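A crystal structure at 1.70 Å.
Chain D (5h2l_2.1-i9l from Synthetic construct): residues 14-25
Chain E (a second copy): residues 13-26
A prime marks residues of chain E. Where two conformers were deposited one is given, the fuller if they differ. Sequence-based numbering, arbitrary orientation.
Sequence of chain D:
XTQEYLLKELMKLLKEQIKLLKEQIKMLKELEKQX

Chain D 14-25: LKEQIKLLKEQI
Chain E 13-26: LLKEQIKLLKEQIK

The most unusual feature of this contact is its near-twofold symmetry: two copies of one helix run antiparallel so that Ile18 lies level with its own counterpart, Ile18′, and, apart from the self-pairs Ile18–Ile18′ and Leu21–Leu21′, every residue pair in contact recurs with the chains exchanged. The CA atoms of Ile18 and Ile18′ lie 5.7 Å apart; the CA of Leu14 is 6.5 Å from that of Leu21′, and the CA of Leu21 is 6.6 Å from that of Leu14′.

Both stretches are helical throughout and belong to longer helices. Phi stays between about -59° and -73° and psi between -33° and -46°, and from Ile18 and from Gln17′ onward each backbone N donates to the O four residues earlier, as in Ile18 N to Leu14 O at 3.1 Å. The axes approach to 9.8 Å with their N-to-C directions 165° apart, a shallow crossing that keeps side chains meshed over three turns and buries 751 Å² in all.

The mesh is knobs into holes. Ile18 sits among Ile18′, Leu21′, Lys22′ and Ile25′, and Ile18′ fills the equivalent hole. Their CA-to-CB bonds point sideways, but chi1 m and chi2 t bring the side-chain ends nearer the partner: CD1 of Ile18 is 3.9 Å from CD1 of Ile25′. Separately, CG2 of Ile18 is 4.1 Å from CG2 of Ile18′. Leu21 and Leu21′, also m,t, point toward the opposing helix and meet at 3.6 Å between their CD1 atoms. Each is a knob as well; Leu21 lies among Leu14′, Gln17′, Ile18′ and Leu21′, with its CD2 3.9 Å from CD2 of Leu14′. Branched aliphatic chains suit these sites because they fill the holes without leaving a polar group to satisfy.

Leu14 and Ile25′, both m,t, extend the apolar seam, CB of Leu14 lying 3.8 Å from CG1 of Ile25′; at the other end CG1 of Ile25 is 3.9 Å from CB of Leu14′.

Lys15, Lys22, Lys15′ and Lys22′ lie along the border, where aliphatic stems can cover isoleucine; NZ is not modelled on Lys15 or Lys22′. Thus CG of Lys22′ is 3.7 Å from CD1 of Ile18, and CG of Lys15 is 3.9 Å from CD1 of Ile25′. The buried glutamines pack against leucine methyls: OE1 of Gln24′ is 3.6 Å from CD1 of Leu14, while NE2 of Gln24′ is hydrogen-bonded elsewhere in the structure. No hydrogen bond joins the two stretches among the modelled atoms, so the pairing described here rests on apolar packing.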

# COMPACT_ATOMS: atom_id res chain seq x y z
N LEU D 14 2.53 -7.84 -4.85
CA LEU D 14 2.44 -7.53 -3.42
C LEU D 14 3.80 -7.66 -2.74
O LEU D 14 4.11 -6.89 -1.82
CB LEU D 14 1.41 -8.44 -2.73
CG LEU D 14 -0.04 -8.36 -3.21
CD1 LEU D 14 -0.94 -9.13 -2.25
CD2 LEU D 14 -0.53 -6.91 -3.33
N LYS D 15 4.63 -8.60 -3.20
CA LYS D 15 5.99 -8.70 -2.67
C LYS D 15 6.80 -7.46 -3.03
O LYS D 15 7.66 -7.02 -2.25
CB LYS D 15 6.66 -9.97 -3.20
CG LYS D 15 6.14 -11.25 -2.55
CD LYS D 15 6.88 -12.47 -3.10
CE LYS D 15 6.22 -13.76 -2.67
N GLU D 16 6.55 -6.88 -4.21
CA GLU D 16 7.24 -5.65 -4.58
C GLU D 16 6.76 -4.47 -3.72
O GLU D 16 7.57 -3.59 -3.38
CB GLU D 16 7.02 -5.35 -6.06
CG GLU D 16 7.75 -6.30 -7.01
N GLN D 17 5.47 -4.43 -3.37
CA GLN D 17 4.97 -3.40 -2.46
C GLN D 17 5.68 -3.47 -1.12
O GLN D 17 6.07 -2.44 -0.55
CB GLN D 17 3.46 -3.55 -2.25
CG GLN D 17 2.58 -2.77 -3.20
CD GLN D 17 1.15 -2.69 -2.71
OE1 GLN D 17 0.26 -3.35 -3.25
NE2 GLN D 17 0.91 -1.88 -1.68
N ILE D 18 5.81 -4.68 -0.57
CA ILE D 18 6.48 -4.85 0.72
C ILE D 18 7.92 -4.33 0.65
O ILE D 18 8.39 -3.66 1.58
CB ILE D 18 6.40 -6.33 1.17
CG1 ILE D 18 4.97 -6.73 1.57
CG2 ILE D 18 7.41 -6.61 2.30
CD1 ILE D 18 4.72 -8.28 1.64
N LYS D 19 8.63 -4.60 -0.45
CA LYS D 19 9.99 -4.07 -0.58
C LYS D 19 10.02 -2.55 -0.57
O LYS D 19 10.91 -1.96 0.05
CB LYS D 19 10.69 -4.60 -1.82
N LEU D 20 9.07 -1.89 -1.25
CA LEU D 20 9.03 -0.43 -1.24
C LEU D 20 8.72 0.11 0.15
O LEU D 20 9.29 1.14 0.56
CB LEU D 20 7.99 0.09 -2.24
CG LEU D 20 8.30 -0.17 -3.72
CD1 LEU D 20 7.18 0.34 -4.62
CD2 LEU D 20 9.62 0.49 -4.11
N LEU D 21 7.82 -0.56 0.89
CA LEU D 21 7.49 -0.12 2.25
C LEU D 21 8.69 -0.26 3.19
O LEU D 21 8.91 0.58 4.07
CB LEU D 21 6.29 -0.91 2.78
CG LEU D 21 4.95 -0.62 2.09
CD1 LEU D 21 3.88 -1.65 2.44
CD2 LEU D 21 4.48 0.79 2.44
N LYS D 22 9.49 -1.33 3.02
CA LYS D 22 10.70 -1.45 3.82
C LYS D 22 11.69 -0.32 3.52
O LYS D 22 12.37 0.18 4.42
CB LYS D 22 11.34 -2.82 3.59
CG LYS D 22 10.59 -3.93 4.29
CD LYS D 22 11.12 -5.30 3.89
CE LYS D 22 10.50 -6.39 4.74
NZ LYS D 22 11.12 -7.71 4.44
N GLU D 23 11.77 0.10 2.26
CA GLU D 23 12.67 1.19 1.91
C GLU D 23 12.17 2.51 2.50
O GLU D 23 12.96 3.33 2.96
CB GLU D 23 12.82 1.29 0.40
CG GLU D 23 13.70 0.20 -0.20
N GLN D 24 10.85 2.71 2.52
CA GLN D 24 10.29 3.92 3.13
C GLN D 24 10.60 3.98 4.62
O GLN D 24 10.93 5.04 5.15
CB GLN D 24 8.79 3.99 2.89
CG GLN D 24 8.38 4.20 1.42
CD GLN D 24 6.88 4.00 1.20
OE1 GLN D 24 6.07 4.21 2.09
NE2 GLN D 24 6.52 3.59 -0.01
N ILE D 25 10.51 2.84 5.30
CA ILE D 25 10.85 2.78 6.72
C ILE D 25 12.31 3.18 6.96
O ILE D 25 12.62 3.90 7.91
CB ILE D 25 10.52 1.38 7.29
CG1 ILE D 25 9.01 1.19 7.37
CG2 ILE D 25 11.12 1.21 8.69
CD1 ILE D 25 8.59 -0.25 7.65
N LEU E 13 2.88 2.34 11.57
CA LEU E 13 1.76 2.14 10.65
C LEU E 13 2.21 1.45 9.36
O LEU E 13 1.46 0.64 8.80
CB LEU E 13 1.08 3.47 10.36
CG LEU E 13 0.37 4.10 11.56
CD1 LEU E 13 0.03 5.56 11.28
CD2 LEU E 13 -0.90 3.33 11.91
N LEU E 14 3.41 1.75 8.86
CA LEU E 14 3.90 1.06 7.67
C LEU E 14 4.19 -0.41 7.95
O LEU E 14 3.99 -1.27 7.08
CB LEU E 14 5.15 1.75 7.12
CG LEU E 14 4.96 3.16 6.53
CD1 LEU E 14 6.28 3.69 5.99
CD2 LEU E 14 3.90 3.15 5.43
N LYS E 15 4.69 -0.72 9.14
CA LYS E 15 4.91 -2.12 9.51
C LYS E 15 3.60 -2.90 9.56
O LYS E 15 3.55 -4.07 9.18
CB LYS E 15 5.63 -2.20 10.86
CG LYS E 15 7.12 -1.86 10.78
CD LYS E 15 7.80 -2.00 12.14
N GLU E 16 2.51 -2.25 9.99
CA GLU E 16 1.20 -2.90 9.97
C GLU E 16 0.73 -3.16 8.53
O GLU E 16 0.13 -4.21 8.26
CB GLU E 16 0.18 -2.05 10.73
CG GLU E 16 -1.25 -2.57 10.65
CD GLU E 16 -1.48 -3.88 11.40
OE1 GLU E 16 -0.56 -4.34 12.12
OE2 GLU E 16 -2.57 -4.46 11.25
N GLN E 17 1.02 -2.24 7.60
CA GLN E 17 0.67 -2.50 6.20
C GLN E 17 1.39 -3.73 5.67
O GLN E 17 0.79 -4.56 4.97
CB GLN E 17 1.00 -1.30 5.32
CG GLN E 17 0.08 -0.11 5.45
CD GLN E 17 0.33 0.90 4.33
OE1 GLN E 17 0.63 0.52 3.19
NE2 GLN E 17 0.17 2.18 4.63
N ILE E 18 2.68 -3.88 6.02
CA ILE E 18 3.46 -5.05 5.59
C ILE E 18 2.81 -6.34 6.09
O ILE E 18 2.64 -7.31 5.34
CB ILE E 18 4.92 -4.91 6.07
CG1 ILE E 18 5.65 -3.84 5.25
CG2 ILE E 18 5.65 -6.26 5.98
CD1 ILE E 18 7.05 -3.47 5.75
N LYS E 19 2.40 -6.36 7.37
CA LYS E 19 1.78 -7.56 7.94
C LYS E 19 0.51 -7.95 7.19
O LYS E 19 0.27 -9.14 6.94
CB LYS E 19 1.50 -7.32 9.42
CG LYS E 19 0.75 -8.47 10.11
CD LYS E 19 0.73 -8.27 11.62
CE LYS E 19 -0.18 -9.27 12.30
NZ LYS E 19 -0.50 -8.85 13.70
N LEU E 20 -0.31 -6.96 6.81
CA LEU E 20 -1.56 -7.25 6.11
C LEU E 20 -1.31 -7.71 4.67
O LEU E 20 -2.03 -8.59 4.17
CB LEU E 20 -2.48 -6.03 6.14
CG LEU E 20 -2.97 -5.64 7.54
CD1 LEU E 20 -3.58 -4.23 7.57
CD2 LEU E 20 -3.98 -6.65 8.07
N LEU E 21 -0.30 -7.13 4.00
CA LEU E 21 0.07 -7.61 2.66
C LEU E 21 0.53 -9.06 2.71
O LEU E 21 0.21 -9.85 1.81
CB LEU E 21 1.14 -6.70 2.05
CG LEU E 21 0.59 -5.31 1.69
CD1 LEU E 21 1.71 -4.31 1.36
CD2 LEU E 21 -0.40 -5.41 0.54
N LYS E 22 1.27 -9.45 3.75
CA LYS E 22 1.66 -10.86 3.83
C LYS E 22 0.45 -11.76 4.03
O LYS E 22 0.42 -12.89 3.53
CB LYS E 22 2.70 -11.08 4.92
CG LYS E 22 3.98 -10.32 4.65
CD LYS E 22 5.19 -10.88 5.36
CE LYS E 22 5.31 -10.41 6.77
N GLU E 23 -0.56 -11.28 4.76
CA GLU E 23 -1.79 -12.06 4.90
C GLU E 23 -2.50 -12.22 3.56
O GLU E 23 -3.04 -13.30 3.27
CB GLU E 23 -2.73 -11.41 5.92
CG GLU E 23 -2.24 -11.43 7.36
CD GLU E 23 -3.19 -10.74 8.31
OE1 GLU E 23 -4.40 -10.68 8.02
OE2 GLU E 23 -2.72 -10.23 9.36
N GLN E 24 -2.49 -11.17 2.73
CA GLN E 24 -3.10 -11.28 1.40
C GLN E 24 -2.35 -12.27 0.53
O GLN E 24 -2.96 -13.02 -0.24
CB GLN E 24 -3.16 -9.91 0.72
CG GLN E 24 -4.11 -8.90 1.38
CD GLN E 24 -4.21 -7.59 0.60
OE1 GLN E 24 -3.53 -7.40 -0.40
NE2 GLN E 24 -5.08 -6.68 1.06
N ILE E 25 -1.01 -12.30 0.63
CA ILE E 25 -0.26 -13.28 -0.17
C ILE E 25 -0.63 -14.70 0.24
O ILE E 25 -0.79 -15.59 -0.61
CB ILE E 25 1.25 -13.02 -0.06
CG1 ILE E 25 1.63 -11.73 -0.80
CG2 ILE E 25 2.04 -14.19 -0.67
CD1 ILE E 25 2.96 -11.16 -0.37
N LYS E 26 -0.82 -14.94 1.54
CA LYS E 26 -1.20 -16.29 1.97
C LYS E 26 -2.56 -16.68 1.40
O LYS E 26 -2.79 -17.85 1.06
CB LYS E 26 -1.21 -16.37 3.50
CG LYS E 26 -1.96 -17.58 4.04